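Local coordinates for protein BlEst2 (Bacillus licheniformis, PDB 6WPX) that probably hydrolyses ester bonds as a lipase or esterase, here in its propeptide form, in which the C-terminal domain is autoinhibitory, at residues A[316-321]-A[353-358]; A[199-204]-A[243-248]; A[153-158]-A[178-183]. All blocks are in the same frame, centred on the assembly; numbering follows the deposited sequence.

Contact 1: residues A[316-321]-A[353-358]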
# COMPACT_ATOMS: atom_id res chain seq x y z
N VAL A 316 -3.01 -10.05 15.61
CA VAL A 316 -4.47 -10.11 15.56
C VAL A 316 -4.99 -8.69 15.50
O VAL A 316 -4.65 -7.87 16.35
CB VAL A 316 -5.03 -10.90 16.78
CG1 VAL A 316 -6.54 -11.08 16.70
CG2 VAL A 316 -4.34 -12.25 16.93
N HIS A 317 -5.75 -8.38 14.46
CA HIS A 317 -6.23 -7.03 14.22
C HIS A 317 -7.71 -6.98 13.99
O HIS A 317 -8.22 -7.71 13.14
CB HIS A 317 -5.51 -6.42 13.00
CG HIS A 317 -4.04 -6.63 13.04
ND1 HIS A 317 -3.21 -5.73 13.67
CD2 HIS A 317 -3.31 -7.67 12.58
CE1 HIS A 317 -1.99 -6.25 13.59
NE2 HIS A 317 -2.01 -7.41 12.94
N TRP A 318 -8.39 -6.06 14.69
CA TRP A 318 -9.80 -5.82 14.44
C TRP A 318 -9.90 -4.37 13.96
O TRP A 318 -9.76 -3.44 14.75
CB TRP A 318 -10.66 -6.07 15.69
CG TRP A 318 -12.14 -5.96 15.44
CD1 TRP A 318 -12.89 -4.82 15.46
CD2 TRP A 318 -13.04 -7.03 15.12
NE1 TRP A 318 -14.21 -5.11 15.19
CE2 TRP A 318 -14.33 -6.46 14.96
CE3 TRP A 318 -12.88 -8.42 14.92
CZ2 TRP A 318 -15.46 -7.24 14.67
CZ3 TRP A 318 -14.00 -9.18 14.59
CH2 TRP A 318 -15.27 -8.60 14.50
N LEU A 319 -10.06 -4.18 12.65
CA LEU A 319 -10.20 -2.83 12.06
C LEU A 319 -11.65 -2.47 12.11
O LEU A 319 -12.49 -3.31 11.80
CB LEU A 319 -9.70 -2.77 10.61
CG LEU A 319 -8.19 -2.86 10.39
CD1 LEU A 319 -7.70 -4.32 10.44
CD2 LEU A 319 -7.83 -2.22 9.07
N SER A 320 -11.96 -1.24 12.53
CA SER A 320 -13.33 -0.75 12.68
C SER A 320 -13.41 0.73 12.30
O SER A 320 -12.40 1.41 12.24
CB SER A 320 -13.78 -0.93 14.12
OG SER A 320 -15.11 -0.46 14.32
N ASN A 321 -14.63 1.23 12.07
CA ASN A 321 -14.83 2.64 11.79
C ASN A 321 -14.89 3.43 13.11
O ASN A 321 -14.88 4.66 13.10
CB ASN A 321 -16.09 2.87 10.94
CG ASN A 321 -17.33 2.29 11.54
OD1 ASN A 321 -17.45 1.08 11.72
ND2 ASN A 321 -18.32 3.15 11.75
N PHE A 353 -9.99 2.79 12.66
CA PHE A 353 -9.28 2.39 13.87
C PHE A 353 -8.94 0.93 13.79
O PHE A 353 -9.60 0.18 13.08
CB PHE A 353 -10.14 2.68 15.13
CG PHE A 353 -10.43 4.15 15.28
CD1 PHE A 353 -11.55 4.72 14.68
CD2 PHE A 353 -9.54 4.99 15.93
CE1 PHE A 353 -11.80 6.10 14.78
CE2 PHE A 353 -9.79 6.37 16.03
CZ PHE A 353 -10.93 6.91 15.47
N VAL A 354 -7.92 0.55 14.53
CA VAL A 354 -7.48 -0.83 14.60
C VAL A 354 -7.09 -1.17 16.02
O VAL A 354 -6.36 -0.43 16.67
CB VAL A 354 -6.38 -1.22 13.53
CG1 VAL A 354 -5.06 -0.47 13.73
CG2 VAL A 354 -6.16 -2.73 13.46
N HIS A 355 -7.63 -2.28 16.50
CA HIS A 355 -7.28 -2.86 17.78
C HIS A 355 -6.31 -3.97 17.43
O HIS A 355 -6.66 -4.85 16.63
CB HIS A 355 -8.50 -3.46 18.48
CG HIS A 355 -9.62 -2.51 18.69
ND1 HIS A 355 -9.85 -1.92 19.92
CD2 HIS A 355 -10.58 -2.10 17.82
CE1 HIS A 355 -10.94 -1.18 19.77
NE2 HIS A 355 -11.40 -1.24 18.52
N SER A 356 -5.10 -3.94 17.98
CA SER A 356 -4.12 -4.95 17.66
C SER A 356 -3.54 -5.65 18.86
O SER A 356 -3.49 -5.09 19.96
CB SER A 356 -2.97 -4.38 16.84
OG SER A 356 -3.46 -3.81 15.64
N ALA A 357 -3.08 -6.88 18.61
CA ALA A 357 -2.41 -7.70 19.61
C ALA A 357 -1.40 -8.58 18.89
O ALA A 357 -1.55 -8.87 17.70
CB ALA A 357 -3.40 -8.56 20.39
N ALA A 358 -0.36 -8.97 19.61
CA ALA A 358 0.68 -9.86 19.12
C ALA A 358 0.86 -10.93 20.20
O ALA A 358 1.06 -10.59 21.38
CB ALA A 358 1.97 -9.11 18.86

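Contact 2: residues A[199-204]-A[243-248]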
# COMPACT_ATOMS: atom_id res chain seq x y z
N LYS A 199 13.91 10.03 -21.04
CA LYS A 199 14.25 11.47 -21.05
C LYS A 199 14.44 12.06 -19.65
O LYS A 199 14.73 13.25 -19.57
CB LYS A 199 13.19 12.23 -21.83
CG LYS A 199 13.13 11.85 -23.30
CD LYS A 199 12.21 12.71 -24.09
CE LYS A 199 11.76 12.06 -25.37
NZ LYS A 199 10.72 12.88 -26.03
N THR A 200 14.22 11.27 -18.60
CA THR A 200 14.36 11.78 -17.22
C THR A 200 15.01 10.74 -16.31
O THR A 200 14.73 9.57 -16.44
CB THR A 200 13.04 12.26 -16.60
OG1 THR A 200 12.14 12.82 -17.55
CG2 THR A 200 13.25 13.20 -15.44
N LYS A 201 15.88 11.22 -15.44
CA LYS A 201 16.54 10.35 -14.46
C LYS A 201 15.64 10.23 -13.24
O LYS A 201 15.13 11.20 -12.78
CB LYS A 201 17.90 10.90 -14.06
CG LYS A 201 18.67 9.97 -13.15
CD LYS A 201 19.10 8.69 -13.84
CE LYS A 201 19.60 7.60 -12.89
NZ LYS A 201 19.33 7.91 -11.48
N TYR A 202 15.53 9.03 -12.74
CA TYR A 202 14.74 8.65 -11.55
C TYR A 202 15.60 8.13 -10.43
O TYR A 202 16.57 7.39 -10.67
CB TYR A 202 13.69 7.59 -11.90
CG TYR A 202 12.60 8.13 -12.78
CD1 TYR A 202 11.47 8.73 -12.24
CD2 TYR A 202 12.71 8.07 -14.17
CE1 TYR A 202 10.49 9.30 -13.06
CE2 TYR A 202 11.73 8.61 -15.00
CZ TYR A 202 10.62 9.21 -14.44
OH TYR A 202 9.65 9.73 -15.25
N PHE A 203 15.22 8.50 -9.21
CA PHE A 203 15.82 8.06 -7.95
C PHE A 203 14.70 7.64 -7.04
O PHE A 203 13.67 8.33 -6.96
CB PHE A 203 16.59 9.19 -7.26
CG PHE A 203 17.82 9.65 -7.98
CD1 PHE A 203 17.74 10.56 -9.02
CD2 PHE A 203 19.08 9.18 -7.60
CE1 PHE A 203 18.90 11.00 -9.68
CE2 PHE A 203 20.23 9.62 -8.25
CZ PHE A 203 20.13 10.53 -9.29
N THR A 204 14.89 6.55 -6.33
CA THR A 204 13.86 6.12 -5.38
C THR A 204 14.46 5.96 -4.02
O THR A 204 15.59 5.49 -3.88
CB THR A 204 13.13 4.83 -5.80
OG1 THR A 204 14.02 3.73 -5.65
CG2 THR A 204 12.55 4.88 -7.23
N TYR A 243 14.78 1.01 -13.88
CA TYR A 243 15.82 1.84 -14.51
C TYR A 243 16.27 2.96 -13.57
O TYR A 243 17.03 3.83 -13.99
CB TYR A 243 15.25 2.48 -15.79
CG TYR A 243 13.80 2.88 -15.61
CD1 TYR A 243 13.45 4.06 -14.97
CD2 TYR A 243 12.77 2.03 -16.03
CE1 TYR A 243 12.12 4.40 -14.74
CE2 TYR A 243 11.44 2.36 -15.80
CZ TYR A 243 11.12 3.54 -15.15
OH TYR A 243 9.82 3.89 -14.95
N ALA A 244 15.72 3.01 -12.35
CA ALA A 244 16.07 4.10 -11.44
C ALA A 244 17.32 3.80 -10.62
O ALA A 244 17.76 2.64 -10.53
CB ALA A 244 14.91 4.36 -10.49
N THR A 245 17.88 4.85 -10.00
CA THR A 245 18.91 4.68 -9.00
C THR A 245 18.06 4.39 -7.77
O THR A 245 17.33 5.25 -7.28
CB THR A 245 19.76 5.93 -8.81
OG1 THR A 245 20.52 6.13 -9.99
CG2 THR A 245 20.70 5.80 -7.61
N ASN A 246 18.06 3.14 -7.35
CA ASN A 246 17.24 2.71 -6.23
C ASN A 246 18.11 2.74 -4.99
O ASN A 246 18.92 1.83 -4.77
CB ASN A 246 16.66 1.33 -6.52
CG ASN A 246 15.70 1.37 -7.67
OD1 ASN A 246 14.68 2.07 -7.63
ND2 ASN A 246 15.97 0.59 -8.71
N LEU A 247 18.00 3.82 -4.22
CA LEU A 247 18.84 3.98 -3.04
C LEU A 247 18.49 2.98 -1.94
O LEU A 247 17.31 2.79 -1.61
CB LEU A 247 18.76 5.43 -2.51
CG LEU A 247 19.77 5.77 -1.42
CD1 LEU A 247 21.20 5.74 -1.98
CD2 LEU A 247 19.40 7.11 -0.72
N ASP A 248 19.52 2.35 -1.38
CA ASP A 248 19.43 1.41 -0.27
C ASP A 248 18.45 1.94 0.77
O ASP A 248 18.43 3.13 1.10
CB ASP A 248 20.81 1.17 0.36
CG ASP A 248 20.87 0.05 1.38
OD1 ASP A 248 20.14 -0.95 1.21
OD2 ASP A 248 21.67 0.14 2.33
O HOH W 1 16.31 6.56 -14.58

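Contact 3: residues A[153-158]-A[178-183]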
# COMPACT_ATOMS: atom_id res chain seq x y z
N LEU A 153 -2.03 -3.03 0.53
CA LEU A 153 -3.06 -2.50 1.42
C LEU A 153 -4.23 -1.96 0.59
O LEU A 153 -5.38 -2.11 1.01
CB LEU A 153 -2.47 -1.43 2.33
CG LEU A 153 -1.55 -1.99 3.44
CD1 LEU A 153 -0.77 -0.84 4.11
CD2 LEU A 153 -2.37 -2.79 4.49
N ALA A 154 -3.94 -1.37 -0.60
CA ALA A 154 -5.02 -0.95 -1.50
C ALA A 154 -5.72 -2.22 -2.02
O ALA A 154 -6.93 -2.21 -2.11
CB ALA A 154 -4.48 -0.11 -2.65
N ASP A 155 -4.95 -3.31 -2.31
CA ASP A 155 -5.54 -4.58 -2.76
C ASP A 155 -6.49 -5.09 -1.70
O ASP A 155 -7.58 -5.55 -2.03
CB ASP A 155 -4.48 -5.65 -3.01
CG ASP A 155 -3.55 -5.32 -4.14
OD1 ASP A 155 -3.83 -4.35 -4.87
OD2 ASP A 155 -2.57 -6.05 -4.33
N LEU A 156 -6.06 -4.98 -0.43
CA LEU A 156 -6.86 -5.37 0.73
C LEU A 156 -8.14 -4.55 0.81
O LEU A 156 -9.21 -5.15 0.95
CB LEU A 156 -6.05 -5.28 2.04
CG LEU A 156 -6.81 -5.54 3.34
CD1 LEU A 156 -7.31 -7.00 3.43
CD2 LEU A 156 -5.94 -5.20 4.57
N ALA A 157 -8.04 -3.21 0.71
CA ALA A 157 -9.18 -2.29 0.78
C ALA A 157 -10.27 -2.59 -0.28
O ALA A 157 -11.44 -2.33 -0.04
CB ALA A 157 -8.70 -0.86 0.58
N TYR A 158 -9.86 -3.05 -1.46
CA TYR A 158 -10.75 -3.36 -2.56
C TYR A 158 -11.22 -4.82 -2.59
O TYR A 158 -11.95 -5.22 -3.49
CB TYR A 158 -10.09 -2.96 -3.89
CG TYR A 158 -10.29 -1.49 -4.15
CD1 TYR A 158 -9.48 -0.55 -3.52
CD2 TYR A 158 -11.35 -1.03 -4.93
CE1 TYR A 158 -9.70 0.82 -3.69
CE2 TYR A 158 -11.58 0.34 -5.09
CZ TYR A 158 -10.75 1.25 -4.47
OH TYR A 158 -10.96 2.59 -4.65
N SER A 178 -6.41 3.33 -8.06
CA SER A 178 -5.25 3.35 -8.96
C SER A 178 -4.00 2.77 -8.30
O SER A 178 -3.04 2.49 -9.00
CB SER A 178 -4.97 4.75 -9.49
OG SER A 178 -4.41 5.61 -8.52
N LEU A 179 -4.02 2.58 -6.96
CA LEU A 179 -2.90 2.02 -6.19
C LEU A 179 -2.92 0.49 -6.09
O LEU A 179 -1.94 -0.09 -5.60
CB LEU A 179 -2.83 2.67 -4.80
CG LEU A 179 -2.48 4.18 -4.79
CD1 LEU A 179 -2.59 4.72 -3.39
CD2 LEU A 179 -1.08 4.41 -5.33
N GLN A 180 -4.00 -0.17 -6.55
CA GLN A 180 -4.05 -1.65 -6.54
C GLN A 180 -2.87 -2.18 -7.36
O GLN A 180 -2.50 -1.57 -8.38
CB GLN A 180 -5.36 -2.16 -7.13
CG GLN A 180 -6.55 -1.85 -6.24
CD GLN A 180 -7.85 -2.17 -6.91
OE1 GLN A 180 -8.43 -3.25 -6.72
NE2 GLN A 180 -8.35 -1.22 -7.69
N THR A 181 -2.26 -3.28 -6.92
CA THR A 181 -1.07 -3.83 -7.59
C THR A 181 -1.36 -4.29 -9.01
O THR A 181 -0.48 -4.21 -9.86
CB THR A 181 -0.39 -4.92 -6.75
OG1 THR A 181 -1.32 -5.98 -6.55
CG2 THR A 181 0.13 -4.41 -5.43
N GLY A 182 -2.57 -4.76 -9.27
CA GLY A 182 -2.95 -5.19 -10.61
C GLY A 182 -2.98 -3.99 -11.55
O GLY A 182 -2.47 -4.07 -12.67
N PHE A 183 -3.58 -2.88 -11.09
CA PHE A 183 -3.68 -1.62 -11.84
C PHE A 183 -2.28 -1.04 -12.04
O PHE A 183 -1.95 -0.60 -13.14
CB PHE A 183 -4.53 -0.61 -11.04
CG PHE A 183 -5.00 0.59 -11.83
CD1 PHE A 183 -4.18 1.70 -12.00
CD2 PHE A 183 -6.27 0.60 -12.42
CE1 PHE A 183 -4.63 2.81 -12.73
CE2 PHE A 183 -6.71 1.72 -13.13
CZ PHE A 183 -5.89 2.82 -13.27

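Contact 1: residues A[316-321]-A[353-358]
H317 and S356 face each other across two antiparallel strands, 313-320 and 353-360, of a five-stranded antiparallel sheet. They form a non-hydrogen-bonded pair. ND1 of H317 and OG of S356 share a hydrogen bond of 2.8 Å, somewhat bent (148°); either could be the donor. The hydroxyl sits at the ring edge, near the imidazole plane. With CG anti to the carbonyl carbon (chi1 -46°), H317 turns its ND1 edge to S356. NE2 is hydrogen-bonded to OG1 of T315. An alanine here would probably leave S356 OG without this partner and open a gap beside F219 of helix 218-224, which meets the ring edge-to-face.

On the same face L319 and V354 run alongside each other, their branches directed alike. CG of L319 touches CG2 of V354 at 3.7 Å, and F219 packs on both. On the other face the W318 ring stacks with F379, and its NE1 is hydrogen-bonded to E377. Six backbone hydrogen bonds join V316 with A357, W318 with H355 and S320 with F353. O of W318 takes the N-H of H355 from above its carbonyl plane. The same O lies at the H355 ring edge, in plane, 3.4 Å from CD2 of H355.

Contact 2: residues A[199-204]-A[243-248]
The rings of Y202 and Y243 form an offset edge-to-face pair. The edge of Y243 turns toward the face of Y202, with the planes 67° apart and CE1 of Y243 3.8 Å from CD2 of Y202. A water lies in plane at the Y202 ring edge and links Y202 N to Y243 O. F203 has K201 NZ over one face, offset toward the rim. T245 runs alongside that ring, its CB 3.5 Å from CD2 of F203.

The K201 chain bends at chi2 (67°) and chi4, and its NZ donates to T245 OG1 at 2.6 Å and to Y202 O at 2.9 Å. T245 OG1 is also hydrogen-bonded to N276 O. T245 N reaches Y202 O from the opposite face of the carbonyl plane. T204 N donates to T245 O, and L247 N to T204 O. T204 OG1 donates in plane to a lone pair of N246 OD1, 2.7 Å away, and is hydrogen-bonded to R240.

These are parallel strands of the seven-stranded mixed sheet of an alpha/beta-hydrolase fold. Strand 245-246 is one of its two outermost strands. In sequence, helix 218-224 comes between the pair, a beta-alpha-beta unit. Strand 138-144 flanks 201-205, and helix 121-131 packs against Y202.

Contact 3: residues A[153-158]-A[178-183]
L179 meets A154 on the side of helix 152-157. Its CB touches CB of A154 at 3.9 Å, and the A154 methyl also rests on the L179 carbonyl carbon.

Q180 follows at the N-cap position of helix 181-191. Its CA and CB lie against OD1 of D155, with CA 3.2 Å from that oxygen. Beyond CG the chain is extended (chi2 172°), and the amide stacks over the Y158 ring. The two planes are 24° apart. NE2 lies over one face of the ring, offset toward the rim, and OE1 comes within 3.3 Å of Y158 CB. NE2 is hydrogen-bonded to O of Y177, which would hold the amide in this orientation.

T181 opens the helix and is gripped twice by the D155 carboxylate. T181 N donates to D155 OD1 at 2.8 Å, and T181 OG1 donates to D155 OD2 at 2.5 Å. Each oxygen uses its syn lone pair, so the two bonds fix the rotation of the carboxylate. With OG1 between its backbone N and carbonyl carbon (chi1 60°), T181 brings hydroxyl and N-H to the one carboxylate. The helix start is likely to stabilise the negative charge of D155.

Strands of the C-terminal sheet pack against this joint. S470 of strand 462-473 is hydrogen-bonded to G182 N and touches Q180 and T181. M446 of strand 445-456 also meets Q180. The hydroxyl of Y416, in strand 407-417, is hydrogen-bonded to Y158 O, and the rings of Y416 and Y158 meet edge-to-face. L153 and L156 pack on helix 218-224.

From the N terminus the chain reaches contact 3 first. It closes a short, largely helical loop that holds helices 163-169 and 174-178. Helix 181-191 then leads to strand 201-205 and contact 2, which closes a longer loop around helix 218-224 at the edge of the alpha/beta sheet. Contact 1 comes last, in a separate antiparallel sheet. It closes a loop of 31 residues without helix, which includes strands 326-330, 336-337 and 341-344. The three are in series; none nests in or crosses another. Contacts 1 and 2 lie on opposite sides of the chain's centre, with centres 36 Å apart. Helix 218-224, inside the loop of contact 2, touches residues of both contact 1 and contact 3.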